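Local coordinates for DUF6844 domain-containing protein (Francisella tularensis subsp. tularensis, PDB 4QVR) that is of unknown function, although it carries a signal sequence that would be consistent with export from the cytoplasm, at residues E152-I157 against T403-T408; N219-A222 against E226-K229; T243-L248 against T379-I384. All blocks are in the same frame, centred on the assembly; numbering follows the deposited sequence.

Contact 1: E152-I157 against T403-T408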
loop_
_atom_site.group_PDB
_atom_site.type_symbol
_atom_site.label_atom_id
_atom_site.label_comp_id
_atom_site.label_asym_id
_atom_site.label_seq_id
_atom_site.Cartn_x
_atom_site.Cartn_y
_atom_site.Cartn_z
ATOM N N GLU A 152 3.181 -8.339 4.624
ATOM C CA GLU A 152 3.749 -9.559 4.040
ATOM C C GLU A 152 5.147 -9.334 3.481
ATOM O O GLU A 152 6.010 -10.214 3.586
ATOM C CB GLU A 152 2.795 -10.159 3.011
ATOM C CG GLU A 152 1.548 -10.688 3.720
ATOM C CD GLU A 152 0.546 -11.360 2.816
ATOM O OE1 GLU A 152 0.655 -11.237 1.576
ATOM O OE2 GLU A 152 -0.380 -12.003 3.366
ATOM N N TYR A 153 5.369 -8.161 2.904
ATOM C CA TYR A 153 6.690 -7.770 2.426
ATOM C C TYR A 153 7.661 -7.716 3.615
ATOM O O TYR A 153 8.724 -8.282 3.559
ATOM C CB TYR A 153 6.659 -6.421 1.698
ATOM C CG TYR A 153 8.039 -5.866 1.473
ATOM C CD1 TYR A 153 8.874 -6.387 0.497
ATOM C CD2 TYR A 153 8.518 -4.821 2.231
ATOM C CE1 TYR A 153 10.167 -5.894 0.306
ATOM C CE2 TYR A 153 9.799 -4.329 2.045
ATOM C CZ TYR A 153 10.621 -4.873 1.092
ATOM O OH TYR A 153 11.900 -4.365 0.927
ATOM N N ILE A 154 7.274 -7.062 4.706
ATOM C CA ILE A 154 8.136 -6.986 5.883
ATOM C C ILE A 154 8.457 -8.365 6.444
ATOM O O ILE A 154 9.610 -8.671 6.766
ATOM C CB ILE A 154 7.514 -6.074 6.958
ATOM C CG1 ILE A 154 7.515 -4.630 6.432
ATOM C CG2 ILE A 154 8.312 -6.149 8.261
ATOM C CD1 ILE A 154 6.707 -3.672 7.276
ATOM N N SER A 155 7.442 -9.203 6.518
ATOM C CA SER A 155 7.581 -10.562 7.011
ATOM C C SER A 155 8.571 -11.351 6.144
ATOM O O SER A 155 9.390 -12.105 6.635
ATOM C CB SER A 155 6.203 -11.237 6.993
ATOM O OG SER A 155 6.246 -12.533 7.552
ATOM N N PHE A 156 8.475 -11.150 4.845
ATOM C CA PHE A 156 9.347 -11.788 3.880
ATOM C C PHE A 156 10.779 -11.274 4.081
ATOM O O PHE A 156 11.722 -12.044 4.096
ATOM C CB PHE A 156 8.831 -11.484 2.478
ATOM C CG PHE A 156 9.613 -12.136 1.411
ATOM C CD1 PHE A 156 10.823 -11.590 0.997
ATOM C CD2 PHE A 156 9.143 -13.294 0.806
ATOM C CE1 PHE A 156 11.572 -12.203 0.010
ATOM C CE2 PHE A 156 9.888 -13.913 -0.187
ATOM C CZ PHE A 156 11.106 -13.368 -0.583
ATOM N N ILE A 157 10.944 -9.969 4.234
ATOM C CA ILE A 157 12.257 -9.420 4.520
ATOM C C ILE A 157 12.842 -9.993 5.824
ATOM O O ILE A 157 14.025 -10.342 5.868
ATOM C CB ILE A 157 12.221 -7.880 4.601
ATOM C CG1 ILE A 157 12.001 -7.302 3.217
ATOM C CG2 ILE A 157 13.522 -7.328 5.168
ATOM C CD1 ILE A 157 13.049 -7.751 2.211
ATOM N N THR A 403 0.500 -11.160 10.341
ATOM C CA THR A 403 -0.710 -10.748 11.031
ATOM C C THR A 403 -0.383 -9.875 12.242
ATOM O O THR A 403 -1.136 -8.958 12.580
ATOM C CB THR A 403 -1.541 -11.961 11.427
ATOM O OG1 THR A 403 -0.705 -12.911 12.084
ATOM C CG2 THR A 403 -2.102 -12.613 10.183
ATOM N N ASP A 404 0.747 -10.154 12.884
ATOM C CA ASP A 404 1.222 -9.332 14.002
ATOM C C ASP A 404 1.707 -7.954 13.502
ATOM O O ASP A 404 1.423 -6.921 14.113
ATOM C CB ASP A 404 2.358 -10.051 14.733
ATOM C CG ASP A 404 1.903 -11.369 15.373
ATOM O OD1 ASP A 404 0.742 -11.451 15.846
ATOM O OD2 ASP A 404 2.715 -12.319 15.413
ATOM N N ILE A 405 2.410 -7.951 12.369
ATOM C CA ILE A 405 2.947 -6.723 11.800
ATOM C C ILE A 405 1.836 -5.819 11.331
ATOM O O ILE A 405 1.913 -4.603 11.457
ATOM C CB ILE A 405 3.854 -7.041 10.592
ATOM C CG1 ILE A 405 5.066 -7.839 11.066
ATOM C CG2 ILE A 405 4.269 -5.770 9.848
ATOM C CD1 ILE A 405 5.903 -8.430 9.951
ATOM N N GLU A 406 0.798 -6.444 10.808
ATOM C CA GLU A 406 -0.351 -5.779 10.228
ATOM C C GLU A 406 -1.129 -4.898 11.242
ATOM O O GLU A 406 -1.471 -3.733 10.950
ATOM C CB GLU A 406 -1.214 -6.882 9.590
ATOM C CG GLU A 406 -2.343 -6.480 8.670
ATOM C CD GLU A 406 -2.956 -7.687 7.946
ATOM O OE1 GLU A 406 -4.027 -7.541 7.326
ATOM O OE2 GLU A 406 -2.372 -8.792 7.980
ATOM N N LYS A 407 -1.386 -5.415 12.434
ATOM C CA LYS A 407 -2.111 -4.626 13.434
ATOM C C LYS A 407 -1.223 -3.482 13.935
ATOM O O LYS A 407 -1.668 -2.343 14.050
ATOM C CB LYS A 407 -2.587 -5.490 14.605
ATOM C CG LYS A 407 -3.616 -4.768 15.464
ATOM C CD LYS A 407 -4.212 -5.661 16.535
ATOM C CE LYS A 407 -5.298 -4.932 17.311
ATOM N NZ LYS A 407 -5.844 -5.748 18.435
ATOM N N THR A 408 0.038 -3.791 14.215
ATOM C CA THR A 408 0.988 -2.781 14.653
ATOM C C THR A 408 1.102 -1.655 13.630
ATOM O O THR A 408 1.179 -0.502 13.965
ATOM C CB THR A 408 2.382 -3.398 14.810
ATOM O OG1 THR A 408 2.285 -4.579 15.614
ATOM C CG2 THR A 408 3.335 -2.426 15.459
#
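Ser-155 OG is held by the chain just before helix 402-415. It gives its hydrogen bond to the backbone O of Ile-400, and Arg-399 NH2 adds a weak one. The first torsion sets this up: OG lies opposite the backbone N (chi1 -176°). CB of the same serine meets Ile-405 CD1 at 4.1 Å, so one small residue serves both a polar and an apolar partner.

Ile-405 carries the apolar part. Its CG1 lies opposite the carbonyl carbon and the chain then runs on extended, which sends CD1 across to helix 134-159. There the methyl lies against the backbone as well as the side chains, with CD1 3.8 Å from Ser-155 N. Its closest partner is the CG2 branch of Ile-154, at 3.7 Å from Ile-405 CD1. The reverse pairing is looser: Ile-154 CD1 stands 4.1 Å from Ile-405 CG2. Each isoleucine thus sets its long branch against the short branch of the other, and the two side chains lie at a slant to one another. The Ile-405 side chain also touches Ala-151, one turn before Ser-155.

Glu-152 OE2 and Glu-406 OE2 stay 6.0 Å apart. Lys-148 forms a salt bridge with Glu-152 and touches the Glu-406 side chain, which would probably ease the like charges.

The contact is a buried seam between helices 134-159 and 402-415. Ile-154 also packs on Leu-241 and Phe-245 of helix 224-246. Tyr-153 meets the rings of Tyr-117 and Tyr-273, which lie on strands 117-126 and 264-273.

Contact 2: N219-A222 against E226-K229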
loop_
_atom_site.group_PDB
_atom_site.type_symbol
_atom_site.label_atom_id
_atom_site.label_comp_id
_atom_site.label_asym_id
_atom_site.label_seq_id
_atom_site.Cartn_x
_atom_site.Cartn_y
_atom_site.Cartn_z
ATOM N N ASN A 219 16.823 -15.195 34.326
ATOM C CA ASN A 219 16.574 -16.459 35.018
ATOM C C ASN A 219 15.986 -17.507 34.078
ATOM O O ASN A 219 16.198 -18.708 34.264
ATOM C CB ASN A 219 15.679 -16.221 36.227
ATOM C CG ASN A 219 16.308 -15.250 37.217
ATOM O OD1 ASN A 219 17.523 -15.027 37.203
ATOM N ND2 ASN A 219 15.491 -14.673 38.082
ATOM N N ASP A 220 15.278 -17.057 33.042
ATOM C CA ASP A 220 14.710 -17.975 32.062
ATOM C C ASP A 220 15.793 -18.742 31.292
ATOM O O ASP A 220 15.472 -19.655 30.521
ATOM C CB ASP A 220 13.774 -17.233 31.099
ATOM C CG ASP A 220 12.518 -16.726 31.788
ATOM O OD1 ASP A 220 12.217 -17.181 32.917
ATOM O OD2 ASP A 220 11.817 -15.886 31.198
ATOM N N PHE A 221 17.060 -18.380 31.508
ATOM C CA PHE A 221 18.185 -19.034 30.856
ATOM C C PHE A 221 19.163 -19.511 31.924
ATOM O O PHE A 221 19.371 -18.829 32.929
ATOM C CB PHE A 221 18.851 -18.061 29.892
ATOM C CG PHE A 221 17.880 -17.403 28.952
ATOM C CD1 PHE A 221 17.413 -18.076 27.834
ATOM C CD2 PHE A 221 17.403 -16.124 29.206
ATOM C CE1 PHE A 221 16.502 -17.481 26.979
ATOM C CE2 PHE A 221 16.497 -15.521 28.347
ATOM C CZ PHE A 221 16.046 -16.203 27.238
ATOM N N ALA A 222 19.774 -20.669 31.700
ATOM C CA ALA A 222 20.679 -21.269 32.693
ATOM C C ALA A 222 22.187 -21.136 32.426
ATOM O O ALA A 222 22.986 -21.310 33.345
ATOM C CB ALA A 222 20.321 -22.734 32.877
ATOM N N GLU A 226 23.558 -19.437 26.636
ATOM C CA GLU A 226 22.144 -19.438 26.345
ATOM C C GLU A 226 21.639 -17.996 26.395
ATOM O O GLU A 226 20.755 -17.606 25.624
ATOM C CB GLU A 226 21.417 -20.353 27.325
ATOM C CG GLU A 226 19.975 -20.622 26.958
ATOM C CD GLU A 226 19.374 -21.787 27.719
ATOM O OE1 GLU A 226 20.100 -22.464 28.492
ATOM O OE2 GLU A 226 18.168 -22.039 27.522
ATOM N N LYS A 227 22.221 -17.203 27.292
ATOM C CA LYS A 227 21.880 -15.793 27.402
ATOM C C LYS A 227 22.421 -15.031 26.203
ATOM O O LYS A 227 21.732 -14.177 25.647
ATOM C CB LYS A 227 22.438 -15.185 28.696
ATOM C CG LYS A 227 21.757 -15.696 29.958
ATOM C CD LYS A 227 22.438 -15.182 31.220
ATOM C CE LYS A 227 21.687 -15.637 32.458
ATOM N NZ LYS A 227 22.314 -15.155 33.713
ATOM N N LYS A 228 23.655 -15.327 25.815
ATOM C CA LYS A 228 24.279 -14.655 24.670
ATOM C C LYS A 228 23.512 -14.854 23.357
ATOM O O LYS A 228 23.398 -13.917 22.564
ATOM C CB LYS A 228 25.733 -15.117 24.485
ATOM C CG LYS A 228 26.678 -14.665 25.594
ATOM C CD LYS A 228 28.006 -15.406 25.525
ATOM C CE LYS A 228 28.905 -15.081 26.702
ATOM N NZ LYS A 228 30.150 -15.893 26.632
ATOM N N LYS A 229 22.977 -16.054 23.135
ATOM C CA LYS A 229 22.262 -16.336 21.880
ATOM C C LYS A 229 20.864 -15.743 21.863
ATOM O O LYS A 229 20.399 -15.288 20.830
ATOM C CB LYS A 229 22.193 -17.842 21.586
ATOM C CG LYS A 229 21.285 -18.664 22.492
ATOM C CD LYS A 229 21.324 -20.137 22.082
ATOM C CE LYS A 229 20.508 -21.016 23.021
ATOM N NZ LYS A 229 20.669 -22.474 22.741
#
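Glu-226 lays its aliphatic part against the Phe-221 ring. Its CG is opposite the backbone N (chi1 -170°), and the extended chain beyond it runs back toward the loop. CG lies 3.7 Å from Phe-221 CD1, approaching the ring obliquely. The carboxylate goes on past the ring toward Ala-222. Its plane is turned 69° from that of the ring, so the two flat groups do not stack. Glu-226 OE2 is 4.0 Å from Phe-221 CD1. Glu-226 OE1 comes to 3.7 Å from Ala-222 N, which is too long for a hydrogen bond. The backbone of this residue joins in too, with Glu-226 O 4.0 Å from Phe-221 CD1.

Lys-227 takes the other part of the same phenylalanine. Its CG touches Phe-221 CB at 3.7 Å, near the root of the ring. The chain is extended beyond CG and carries CE to within 4.0 Å of Phe-221 O. NZ then finds its partner outside the loop, in a salt bridge with Asp-208 OD1. The Lys-227 side chain also touches Leu-211, so it ties the first turn of its own helix to helix 203-213.

The contact lies at the protein surface. Phe-221, in the loop between helices 203-213 and 224-246, folds back onto the first turn of the second helix, against the stems of two charged residues. In plain topology this is a helix-loop-helix link, and it falls within the DUF6844 family region.

Contact 3: T243-L248 against T379-I384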
loop_
_atom_site.group_PDB
_atom_site.type_symbol
_atom_site.label_atom_id
_atom_site.label_comp_id
_atom_site.label_asym_id
_atom_site.label_seq_id
_atom_site.Cartn_x
_atom_site.Cartn_y
_atom_site.Cartn_z
ATOM N N THR A 243 14.953 -3.047 8.863
ATOM C CA THR A 243 15.269 -2.984 7.464
ATOM C C THR A 243 13.958 -3.013 6.678
ATOM O O THR A 243 13.762 -2.205 5.778
ATOM C CB THR A 243 16.218 -4.119 7.078
ATOM O OG1 THR A 243 17.464 -3.920 7.759
ATOM C CG2 THR A 243 16.465 -4.134 5.567
ATOM N N GLY A 244 13.055 -3.923 7.073
ATOM C CA GLY A 244 11.750 -4.045 6.482
ATOM C C GLY A 244 10.876 -2.799 6.549
ATOM O O GLY A 244 10.267 -2.426 5.543
ATOM N N PHE A 245 10.773 -2.165 7.720
ATOM C CA PHE A 245 9.987 -0.929 7.834
ATOM C C PHE A 245 10.640 0.203 7.050
ATOM O O PHE A 245 9.938 1.008 6.435
ATOM C CB PHE A 245 9.806 -0.492 9.282
ATOM C CG PHE A 245 8.864 -1.350 10.056
ATOM C CD1 PHE A 245 7.511 -1.283 9.823
ATOM C CD2 PHE A 245 9.320 -2.199 11.039
ATOM C CE1 PHE A 245 6.629 -2.058 10.542
ATOM C CE2 PHE A 245 8.436 -2.973 11.761
ATOM C CZ PHE A 245 7.093 -2.908 11.505
ATOM N N GLY A 246 11.973 0.272 7.069
ATOM C CA GLY A 246 12.688 1.313 6.326
ATOM C C GLY A 246 12.466 1.226 4.803
ATOM O O GLY A 246 12.424 2.236 4.112
ATOM N N ASN A 247 12.309 0.016 4.284
ATOM C CA ASN A 247 12.096 -0.190 2.855
ATOM C C ASN A 247 10.685 0.066 2.355
ATOM O O ASN A 247 10.453 0.006 1.150
ATOM C CB ASN A 247 12.438 -1.629 2.494
ATOM C CG ASN A 247 13.895 -1.950 2.682
ATOM O OD1 ASN A 247 14.683 -1.086 3.010
ATOM N ND2 ASN A 247 14.257 -3.205 2.466
ATOM N N LEU A 248 9.721 0.304 3.245
ATOM C CA LEU A 248 8.348 0.526 2.801
ATOM C C LEU A 248 8.224 1.613 1.797
ATOM O O LEU A 248 7.364 1.568 0.945
ATOM C CB LEU A 248 7.396 0.842 3.960
ATOM C CG LEU A 248 6.952 -0.340 4.791
ATOM C CD1 LEU A 248 5.946 0.124 5.834
ATOM C CD2 LEU A 248 6.374 -1.418 3.898
ATOM N N THR A 379 11.397 1.808 16.828
ATOM C CA THR A 379 10.396 1.755 17.877
ATOM C C THR A 379 9.325 0.727 17.555
ATOM O O THR A 379 8.886 -0.010 18.428
ATOM C CB THR A 379 9.767 3.139 18.077
ATOM O OG1 THR A 379 10.817 4.102 18.215
ATOM C CG2 THR A 379 8.873 3.165 19.320
HETATM N N MSE A 380 8.920 0.658 16.291
HETATM C CA MSE A 380 7.907 -0.303 15.880
HETATM C C MSE A 380 8.433 -1.709 15.922
HETATM O O MSE A 380 7.694 -2.637 16.248
HETATM C CB MSE A 380 7.463 -0.058 14.447
HETATM C CG MSE A 380 6.487 1.098 14.351
HETATM SE SE MSE A 380 5.656 0.906 12.591
HETATM C CE MSE A 380 4.350 -0.424 13.196
ATOM N N SER A 381 9.695 -1.892 15.543
ATOM C CA SER A 381 10.302 -3.219 15.577
ATOM C C SER A 381 10.479 -3.695 17.028
ATOM O O SER A 381 10.323 -4.878 17.325
ATOM C CB SER A 381 11.656 -3.209 14.874
ATOM O OG SER A 381 11.522 -2.800 13.539
ATOM N N GLU A 382 10.815 -2.773 17.926
ATOM C CA GLU A 382 10.977 -3.126 19.346
ATOM C C GLU A 382 9.620 -3.465 19.953
ATOM O O GLU A 382 9.460 -4.473 20.646
ATOM C CB GLU A 382 11.618 -1.971 20.111
ATOM C CG GLU A 382 13.059 -1.711 19.716
ATOM C CD GLU A 382 13.618 -0.438 20.323
ATOM O OE1 GLU A 382 12.823 0.429 20.751
ATOM O OE2 GLU A 382 14.859 -0.294 20.356
ATOM N N ASP A 383 8.642 -2.625 19.632
ATOM C CA ASP A 383 7.283 -2.749 20.139
ATOM C C ASP A 383 6.633 -4.071 19.691
ATOM O O ASP A 383 5.792 -4.613 20.401
ATOM C CB ASP A 383 6.456 -1.546 19.658
ATOM C CG ASP A 383 5.442 -1.074 20.684
ATOM O OD1 ASP A 383 5.722 -1.178 21.903
ATOM O OD2 ASP A 383 4.392 -0.538 20.274
ATOM N N ILE A 384 7.030 -4.587 18.527
ATOM C CA ILE A 384 6.495 -5.854 18.012
ATOM C C ILE A 384 7.152 -7.083 18.635
ATOM O O ILE A 384 6.467 -8.044 18.964
ATOM C CB ILE A 384 6.628 -5.951 16.471
ATOM C CG1 ILE A 384 5.603 -5.047 15.801
ATOM C CG2 ILE A 384 6.388 -7.372 15.982
ATOM C CD1 ILE A 384 5.711 -5.028 14.294
#
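Phe-245 pushes its ring into the side of helix 374-385 and meets three residues there. Met-380, present as selenomethionine, covers one face. Its CB lies 4.2 Å from the centroid of the Phe-245 ring and 18° off the normal, a CH-pi contact. SE comes in obliquely, 3.7 Å from Phe-245 CE1. The chain bends at its third torsion (82°), which keeps the terminal methyl near the ring, with Met-380 CE 3.9 Å from Phe-245 CE1. Ser-381 OG sits at the ring edge, 3.4 Å from Phe-245 CD2. Ile-384 CD1 reaches the far end in the plane of the ring, 3.8 Å from Phe-245 CZ.

This is a Met-aromatic contact built into a helix-helix interface. The CA atoms of Phe-245 and Ser-381 are 8.1 Å apart, and the ring fills part of that gap, with Ser-381 OG coming from the other helix to meet it.

Ser-381 OG is bonded to Ala-377 O, one turn back in its own helix, and the serine also rests on Leu-241 and Thr-242. Thr-408 of helix 402-415 lies against both Met-380 and Ile-384, with Tyr-412 beside the selenomethionine and Leu-409 and Met-372 against Phe-245.

In the fold
Contacts 1 and 3 form one continuous core, with centres only 9 Å apart. Ile-154 CD1 of contact 1 lies 3.6 Å from Phe-245 CD1 of contact 3. Tyr-153 OH and Asn-247 ND2, at 3.0 Å, probably form a hydrogen bond between them. Thr-408 of contact 1 also touches contact 3. Helices 134-159, 224-246, 374-385 and 402-415 thus meet at this point. Contact 2 stands apart: its centre is 28 Å from that of contact 1 and 25 Å from that of contact 3. Helix 224-246 supplies one segment each to contacts 2 and 3: 226-229 near its start and 243-248 at its end. No active site or ligand is known here.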